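Local structure of putative NAD dependent dehydrogenase (Micromonospora echinospora, 6NOR) at residues 185-190 and 228-233; 217-222 and 348-353. The protein binds NAD and is probably an oxidoreductase of the GFO/IDH/MocA family, with a part in gentamicin biosynthesis. One frame throughout, in Å; residues are numbered along the deposited sequence.

Contact 1: residues 185-190 and 228-233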
ATOM      1  N   ARG A 185      -1.541 -30.112 -17.295  1.00 18.26           N
ATOM      2  CA  ARG A 185      -0.715 -30.838 -16.331  1.00 18.32           C
ATOM      3  C   ARG A 185       0.000 -32.083 -16.895  1.00 21.06           C
ATOM      4  O   ARG A 185       0.605 -32.833 -16.140  1.00 18.45           O
ATOM      5  CB  ARG A 185      -1.556 -31.208 -15.113  1.00 18.37           C
ATOM      6  CG  ARG A 185      -2.040 -29.967 -14.372  1.00 24.36           C
ATOM      7  CD  ARG A 185      -2.664 -30.263 -13.019  1.00 29.52           C
ATOM      8  NE  ARG A 185      -2.765 -29.050 -12.197  1.00 36.75           N
ATOM      9  CZ  ARG A 185      -1.838 -28.653 -11.325  1.00 40.39           C
ATOM     10  NH1 ARG A 185      -0.728 -29.358 -11.142  1.00 38.02           N
ATOM     11  NH2 ARG A 185      -2.019 -27.546 -10.634  1.00 49.52           N
ATOM     12  N   SER A 186      -0.021 -32.266 -18.217  1.00 21.91           N
ATOM     13  CA  SER A 186       0.736 -33.346 -18.851  1.00 21.28           C
ATOM     14  C   SER A 186       1.787 -32.820 -19.811  1.00 18.36           C
ATOM     15  O   SER A 186       1.484 -31.974 -20.632  1.00 22.28           O
ATOM     16  CB  SER A 186      -0.195 -34.288 -19.604  1.00 24.89           C
ATOM     17  OG  SER A 186      -0.984 -35.034 -18.693  1.00 32.16           O
ATOM     18  N   LYS A 187       3.017 -33.325 -19.700  1.00 18.39           N
ATOM     19  CA  LYS A 187       4.103 -32.978 -20.614  1.00 22.41           C
ATOM     20  C   LYS A 187       3.713 -33.188 -22.062  1.00 22.32           C
ATOM     21  O   LYS A 187       3.977 -32.351 -22.906  1.00 26.23           O
ATOM     22  CB  LYS A 187       5.357 -33.805 -20.342  1.00 25.14           C
ATOM     23  CG  LYS A 187       6.229 -33.325 -19.222  1.00 32.20           C
ATOM     24  CD  LYS A 187       7.240 -34.416 -18.881  1.00 41.63           C
ATOM     25  CE  LYS A 187       8.170 -34.020 -17.755  1.00 46.46           C
ATOM     26  NZ  LYS A 187       9.099 -35.128 -17.423  1.00 52.69           N
ATOM     27  N   ALA A 188       3.082 -34.320 -22.332  1.00 25.44           N
ATOM     28  CA  ALA A 188       2.705 -34.674 -23.688  1.00 27.59           C
ATOM     29  C   ALA A 188       1.884 -33.561 -24.337  1.00 31.01           C
ATOM     30  O   ALA A 188       2.079 -33.245 -25.503  1.00 38.57           O
ATOM     31  CB  ALA A 188       1.924 -35.997 -23.704  1.00 21.45           C
ATOM     32  N   THR A 189       0.965 -32.971 -23.581  1.00 23.98           N
ATOM     33  CA  THR A 189       0.080 -31.972 -24.157  1.00 23.09           C
ATOM     34  C   THR A 189       0.518 -30.549 -23.853  1.00 19.94           C
ATOM     35  O   THR A 189       0.114 -29.622 -24.541  1.00 18.41           O
ATOM     36  CB  THR A 189      -1.362 -32.148 -23.665  1.00 24.46           C
ATOM     37  OG1 THR A 189      -1.336 -32.539 -22.288  1.00 29.49           O
ATOM     38  CG2 THR A 189      -2.073 -33.205 -24.468  1.00 18.35           C
ATOM     39  N   ALA A 190       1.343 -30.369 -22.831  1.00 18.19           N
ATOM     40  CA  ALA A 190       1.637 -29.013 -22.364  1.00 19.64           C
ATOM     41  C   ALA A 190       3.092 -28.581 -22.504  1.00 21.55           C
ATOM     42  O   ALA A 190       3.384 -27.392 -22.483  1.00 24.53           O
ATOM     43  CB  ALA A 190       1.197 -28.867 -20.912  1.00 19.18           C
ATOM     44  N   ALA A 228      -1.553 -34.983  -9.289  1.00 23.28           N
ATOM     45  CA  ALA A 228      -2.028 -35.046 -10.658  1.00 24.05           C
ATOM     46  C   ALA A 228      -0.973 -34.529 -11.625  1.00 26.46           C
ATOM     47  O   ALA A 228      -0.343 -33.516 -11.368  1.00 28.60           O
ATOM     48  CB  ALA A 228      -3.303 -34.260 -10.802  1.00 21.75           C
ATOM     49  N   GLY A 229      -0.778 -35.254 -12.723  1.00 22.76           N
ATOM     50  CA  GLY A 229       0.093 -34.831 -13.796  1.00 22.11           C
ATOM     51  C   GLY A 229       1.544 -35.156 -13.567  1.00 21.18           C
ATOM     52  O   GLY A 229       1.907 -35.764 -12.567  1.00 19.54           O
ATOM     53  N   ASP A 230       2.387 -34.737 -14.500  1.00 21.93           N
ATOM     54  CA  ASP A 230       3.817 -34.999 -14.374  1.00 27.81           C
ATOM     55  C   ASP A 230       4.659 -33.746 -14.611  1.00 23.58           C
ATOM     56  O   ASP A 230       5.796 -33.837 -15.045  1.00 21.83           O
ATOM     57  CB  ASP A 230       4.243 -36.102 -15.347  1.00 37.64           C
ATOM     58  CG  ASP A 230       3.770 -35.846 -16.765  1.00 52.47           C
ATOM     59  OD1 ASP A 230       3.381 -34.701 -17.058  1.00 62.09           O
ATOM     60  OD2 ASP A 230       3.796 -36.782 -17.592  1.00 60.58           O
ATOM     61  N   VAL A 231       4.100 -32.573 -14.333  1.00 18.52           N
ATOM     62  CA  VAL A 231       4.828 -31.321 -14.557  1.00 21.88           C
ATOM     63  C   VAL A 231       4.981 -30.547 -13.262  1.00 22.86           C
ATOM     64  O   VAL A 231       4.282 -30.819 -12.301  1.00 23.56           O
ATOM     65  CB  VAL A 231       4.138 -30.424 -15.607  1.00 18.36           C
ATOM     66  CG1 VAL A 231       4.142 -31.096 -16.958  1.00 18.35           C
ATOM     67  CG2 VAL A 231       2.698 -30.060 -15.167  1.00 18.34           C
ATOM     68  N   GLU A 232       5.884 -29.570 -13.260  1.00 18.47           N
ATOM     69  CA  GLU A 232       6.209 -28.808 -12.055  1.00 18.46           C
ATOM     70  C   GLU A 232       5.143 -27.761 -11.723  1.00 18.41           C
ATOM     71  O   GLU A 232       4.498 -27.237 -12.624  1.00 19.55           O
ATOM     72  CB  GLU A 232       7.573 -28.142 -12.209  1.00 18.44           C
ATOM     73  CG  GLU A 232       7.576 -26.841 -13.002  1.00 18.34           C
ATOM     74  CD  GLU A 232       7.422 -27.030 -14.510  1.00 28.55           C
ATOM     75  OE1 GLU A 232       7.432 -28.175 -15.004  1.00 29.93           O
ATOM     76  OE2 GLU A 232       7.285 -26.019 -15.210  1.00 25.07           O
ATOM     77  N   ASP A 233       4.978 -27.467 -10.431  1.00 22.16           N
ATOM     78  CA  ASP A 233       4.036 -26.449  -9.925  1.00 22.51           C
ATOM     79  C   ASP A 233       4.719 -25.138  -9.583  1.00 21.24           C
ATOM     80  O   ASP A 233       4.085 -24.092  -9.461  1.00 19.29           O
ATOM     81  CB  ASP A 233       3.329 -26.926  -8.655  1.00 26.25           C
ATOM     82  CG  ASP A 233       2.272 -27.968  -8.924  1.00 33.42           C
ATOM     83  OD1 ASP A 233       1.196 -27.610  -9.442  1.00 44.08           O
ATOM     84  OD2 ASP A 233       2.498 -29.142  -8.578  1.00 34.54           O
TER
HETATM   85  O   HOH W   1       2.843 -36.400 -20.350  1.00 24.28           O
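In the GFO/IDH/MocA C-terminal domain, the loop between strands 215-223 and 234-241 lies against the start of the short helix 187-190, where the carboxylate of Asp-230 bonds to the backbone N-H of Lys-187 and, through a water, reaches that of Ala-188. The contact illustrates how a loop some 40 residues later in the chain can supply the acceptor at a helix start: Ser-186 occupies the N-cap position without a capping bond from its side chain, and Asp-230 OD1 instead takes Lys-187 N on its syn lone pair at 3.0 Å. Water 1 links Asp-230 OD2 to Ala-188 N, and the helix end would probably favour the negative charge. Asp-230 CG stands between its own backbone N and carbonyl carbon (chi1 51°), which folds the carboxylate back toward the helix. Two residues before Lys-187, Arg-185 O accepts Asp-230 N at 3.1 Å. Gly-229, with positive phi, passes so close to this oxygen that a side chain would clash. Val-231 straddles the same turn, CG1 lying 3.8 Å from Lys-187 CG and CG2 3.7 Å from Arg-185 CA. At the far end the extended Arg-185 forms a salt bridge with Asp-233, whose OD2 is held by Leu-225 N and Ser-226 N. Guanidinium and carboxylate planes are turned 43° apart, with Arg-185 NH1 3.1 Å from Asp-233 OD1 and NH2 giving the same oxygen a weak second bond.

Contact 2: residues 217-222 and 348-353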
ATOM      1  N   ALA A 217      23.727 -17.087 -19.227  1.00 19.45           N
ATOM      2  CA  ALA A 217      23.517 -18.359 -18.535  1.00 21.00           C
ATOM      3  C   ALA A 217      22.191 -18.415 -17.763  1.00 20.86           C
ATOM      4  O   ALA A 217      21.554 -17.401 -17.536  1.00 24.70           O
ATOM      5  CB  ALA A 217      24.675 -18.638 -17.603  1.00 18.15           C
ATOM      6  N   VAL A 218      21.795 -19.613 -17.363  1.00 18.12           N
ATOM      7  CA  VAL A 218      20.545 -19.844 -16.674  1.00 18.14           C
ATOM      8  C   VAL A 218      20.760 -20.864 -15.566  1.00 23.93           C
ATOM      9  O   VAL A 218      21.521 -21.815 -15.729  1.00 27.70           O
ATOM     10  CB  VAL A 218      19.445 -20.348 -17.646  1.00 20.70           C
ATOM     11  CG1 VAL A 218      18.193 -20.693 -16.910  1.00 21.68           C
ATOM     12  CG2 VAL A 218      19.121 -19.292 -18.690  1.00 23.48           C
ATOM     13  N   THR A 219      20.114 -20.644 -14.426  1.00 22.56           N
ATOM     14  CA  THR A 219      20.049 -21.628 -13.355  1.00 21.61           C
ATOM     15  C   THR A 219      18.592 -21.754 -12.932  1.00 18.36           C
ATOM     16  O   THR A 219      17.875 -20.776 -12.914  1.00 26.07           O
ATOM     17  CB  THR A 219      20.921 -21.219 -12.152  1.00 28.41           C
ATOM     18  OG1 THR A 219      22.156 -20.655 -12.616  1.00 36.04           O
ATOM     19  CG2 THR A 219      21.211 -22.406 -11.271  1.00 28.26           C
ATOM     20  N   ALA A 220      18.138 -22.947 -12.597  1.00 18.42           N
ATOM     21  CA  ALA A 220      16.730 -23.119 -12.280  1.00 18.41           C
ATOM     22  C   ALA A 220      16.476 -24.225 -11.278  1.00 19.41           C
ATOM     23  O   ALA A 220      17.228 -25.171 -11.180  1.00 19.35           O
ATOM     24  CB  ALA A 220      15.914 -23.388 -13.552  1.00 18.32           C
ATOM     25  N   CYS A 221      15.383 -24.085 -10.552  1.00 18.52           N
ATOM     26  CA  CYS A 221      14.930 -25.079  -9.623  1.00 18.61           C
ATOM     27  C   CYS A 221      13.430 -25.272  -9.849  1.00 19.78           C
ATOM     28  O   CYS A 221      12.721 -24.299 -10.058  1.00 18.50           O
ATOM     29  CB  CYS A 221      15.236 -24.619  -8.181  1.00 25.40           C
ATOM     30  SG  CYS A 221      15.494 -25.936  -7.012  1.00 87.47           S
ATOM     31  N   THR A 222      12.948 -26.515  -9.845  1.00 18.61           N
ATOM     32  CA  THR A 222      11.510 -26.788  -9.941  1.00 18.58           C
ATOM     33  C   THR A 222      11.034 -27.820  -8.931  1.00 22.58           C
ATOM     34  O   THR A 222      11.793 -28.669  -8.498  1.00 24.59           O
ATOM     35  CB  THR A 222      11.109 -27.299 -11.346  1.00 23.31           C
ATOM     36  OG1 THR A 222      11.766 -28.541 -11.605  1.00 27.78           O
ATOM     37  CG2 THR A 222      11.485 -26.311 -12.429  1.00 18.57           C
ATOM     38  N   TYR A 348      14.978 -25.778 -17.907  1.00 18.19           N
ATOM     39  CA  TYR A 348      14.589 -27.158 -17.621  1.00 23.92           C
ATOM     40  C   TYR A 348      15.804 -28.100 -17.541  1.00 18.31           C
ATOM     41  O   TYR A 348      15.841 -29.027 -16.740  1.00 25.08           O
ATOM     42  CB  TYR A 348      13.603 -27.676 -18.681  1.00 18.22           C
ATOM     43  CG  TYR A 348      12.162 -27.291 -18.423  1.00 23.64           C
ATOM     44  CD1 TYR A 348      11.495 -27.718 -17.270  1.00 18.45           C
ATOM     45  CD2 TYR A 348      11.459 -26.499 -19.329  1.00 18.12           C
ATOM     46  CE1 TYR A 348      10.173 -27.370 -17.044  1.00 18.22           C
ATOM     47  CE2 TYR A 348      10.137 -26.156 -19.114  1.00 18.10           C
ATOM     48  CZ  TYR A 348       9.499 -26.589 -17.980  1.00 22.55           C
ATOM     49  OH  TYR A 348       8.191 -26.233 -17.769  1.00 23.49           O
ATOM     50  N   ARG A 349      16.799 -27.862 -18.373  1.00 18.28           N
ATOM     51  CA  ARG A 349      18.020 -28.646 -18.270  1.00 27.07           C
ATOM     52  C   ARG A 349      18.740 -28.390 -16.955  1.00 26.81           C
ATOM     53  O   ARG A 349      19.149 -29.329 -16.287  1.00 22.08           O
ATOM     54  CB  ARG A 349      18.945 -28.354 -19.444  1.00 32.05           C
ATOM     55  CG  ARG A 349      18.535 -29.107 -20.687  1.00 39.07           C
ATOM     56  CD  ARG A 349      19.327 -28.628 -21.863  1.00 45.27           C
ATOM     57  NE  ARG A 349      20.750 -28.622 -21.552  1.00 52.11           N
ATOM     58  CZ  ARG A 349      21.638 -27.888 -22.205  1.00 46.74           C
ATOM     59  NH1 ARG A 349      21.228 -27.094 -23.195  1.00 42.23           N
ATOM     60  NH2 ARG A 349      22.922 -27.941 -21.866  1.00 43.83           N
ATOM     61  N   SER A 350      18.877 -27.116 -16.591  1.00 23.74           N
ATOM     62  CA  SER A 350      19.497 -26.726 -15.328  1.00 18.43           C
ATOM     63  C   SER A 350      18.803 -27.332 -14.129  1.00 18.51           C
ATOM     64  O   SER A 350      19.449 -27.767 -13.190  1.00 22.30           O
ATOM     65  CB  SER A 350      19.509 -25.204 -15.196  1.00 19.78           C
ATOM     66  OG  SER A 350      19.966 -24.805 -13.921  1.00 23.46           O
ATOM     67  N   ALA A 351      17.481 -27.368 -14.151  1.00 22.92           N
ATOM     68  CA  ALA A 351      16.755 -27.924 -13.020  1.00 23.09           C
ATOM     69  C   ALA A 351      16.976 -29.431 -12.953  1.00 21.84           C
ATOM     70  O   ALA A 351      17.014 -30.016 -11.883  1.00 22.28           O
ATOM     71  CB  ALA A 351      15.253 -27.600 -13.117  1.00 20.47           C
ATOM     72  N   ALA A 352      17.112 -30.062 -14.110  1.00 22.67           N
ATOM     73  CA  ALA A 352      17.204 -31.511 -14.139  1.00 26.50           C
ATOM     74  C   ALA A 352      18.529 -32.021 -13.563  1.00 34.06           C
ATOM     75  O   ALA A 352      18.544 -33.031 -12.872  1.00 41.42           O
ATOM     76  CB  ALA A 352      17.000 -32.030 -15.560  1.00 25.94           C
ATOM     77  N   ASP A 353      19.635 -31.328 -13.816  1.00 36.46           N
ATOM     78  CA  ASP A 353      20.916 -31.853 -13.348  1.00 38.13           C
ATOM     79  C   ASP A 353      21.697 -30.978 -12.357  1.00 31.05           C
ATOM     80  O   ASP A 353      22.835 -31.302 -12.017  1.00 27.74           O
ATOM     81  CB  ASP A 353      21.805 -32.178 -14.544  1.00 51.07           C
ATOM     82  CG  ASP A 353      21.897 -31.049 -15.521  1.00 58.44           C
ATOM     83  OD1 ASP A 353      21.884 -29.883 -15.088  1.00 60.16           O
ATOM     84  OD2 ASP A 353      21.984 -31.333 -16.731  1.00 61.52           O
TER
HETATM   85  O   HOH W   2      14.857 -28.618  -9.512  1.00 21.26           O
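Ser-350 OG is held by two hydrogen bonds: it receives the backbone N-H of Ala-220 at 2.9 Å and gives its own proton to the carbonyl oxygen of Arg-355, just beyond the helix. The bond from Ala-220 N is bent (137° at the hydrogen), and the hydroxyl also lies against the strand backbone, with Thr-219 CA 3.2 Å from Ser-350 OG. The serine CB already points at the strand, and with OG anti to the backbone N (chi1 173°) the hydroxyl ends beside Ala-220 N. Replacing Ser-350 with an alanine would probably leave both Ala-220 N and the Arg-355 carbonyl without this partner, weakening the tie between strand, helix and the chain that follows it.

The general lesson is that small residues let a helix come very near a strand. Here the local axes approach to 6.1 Å and their directions differ by 59°. Ala-351 sets its CA 3.3 Å from Ala-220 O in a CA-H...O contact, while Ala-351 CB lies 4.3 Å from Ala-220 CB. Farther along, the same methyl group packs on Thr-222, 3.9 Å from its OG1 and about as near to its CG2. Water 2 accepts from Thr-222 N at 2.9 Å and donates to Ala-351 O, a water-mediated link, weak on the helix side, between the two backbones.

Val-218 extends the packing to Thr-343 and Ala-347 of helix 334-353. On the other face of the sheet, Thr-219 meets Thr-219 of a second subunit, and Cys-221 meets Ile-246 of that subunit. A sheet backed by helix on one face and engaged in subunit contact on the other is characteristic of the GFO/IDH/MocA C-terminal domain.

Contacts 1 and 2 have centres about 17 Å apart, and their segments alternate along the chain: strand 215-223 of contact 2 runs on into the loop of contact 1. Glu-232 joins them directly. Its OE2 lies 2.7 Å from Tyr-348 OH, a probable hydrogen bond, and its CB packs 3.7 Å from Thr-222 CB. Leu-195 N also bonds to Glu-232 OE2, and Thr-196 OG1 to Tyr-348 OH, so helix 194-197 shares the junction. Contact 1 lies near the NAD-binding residues: the Ser-186 side chain is about 6 Å from that of Trp-183, and the Arg-185 side chain is about 11 Å from the bound NAD. Contact 2 is structural packing, remote from the NAD-binding residues.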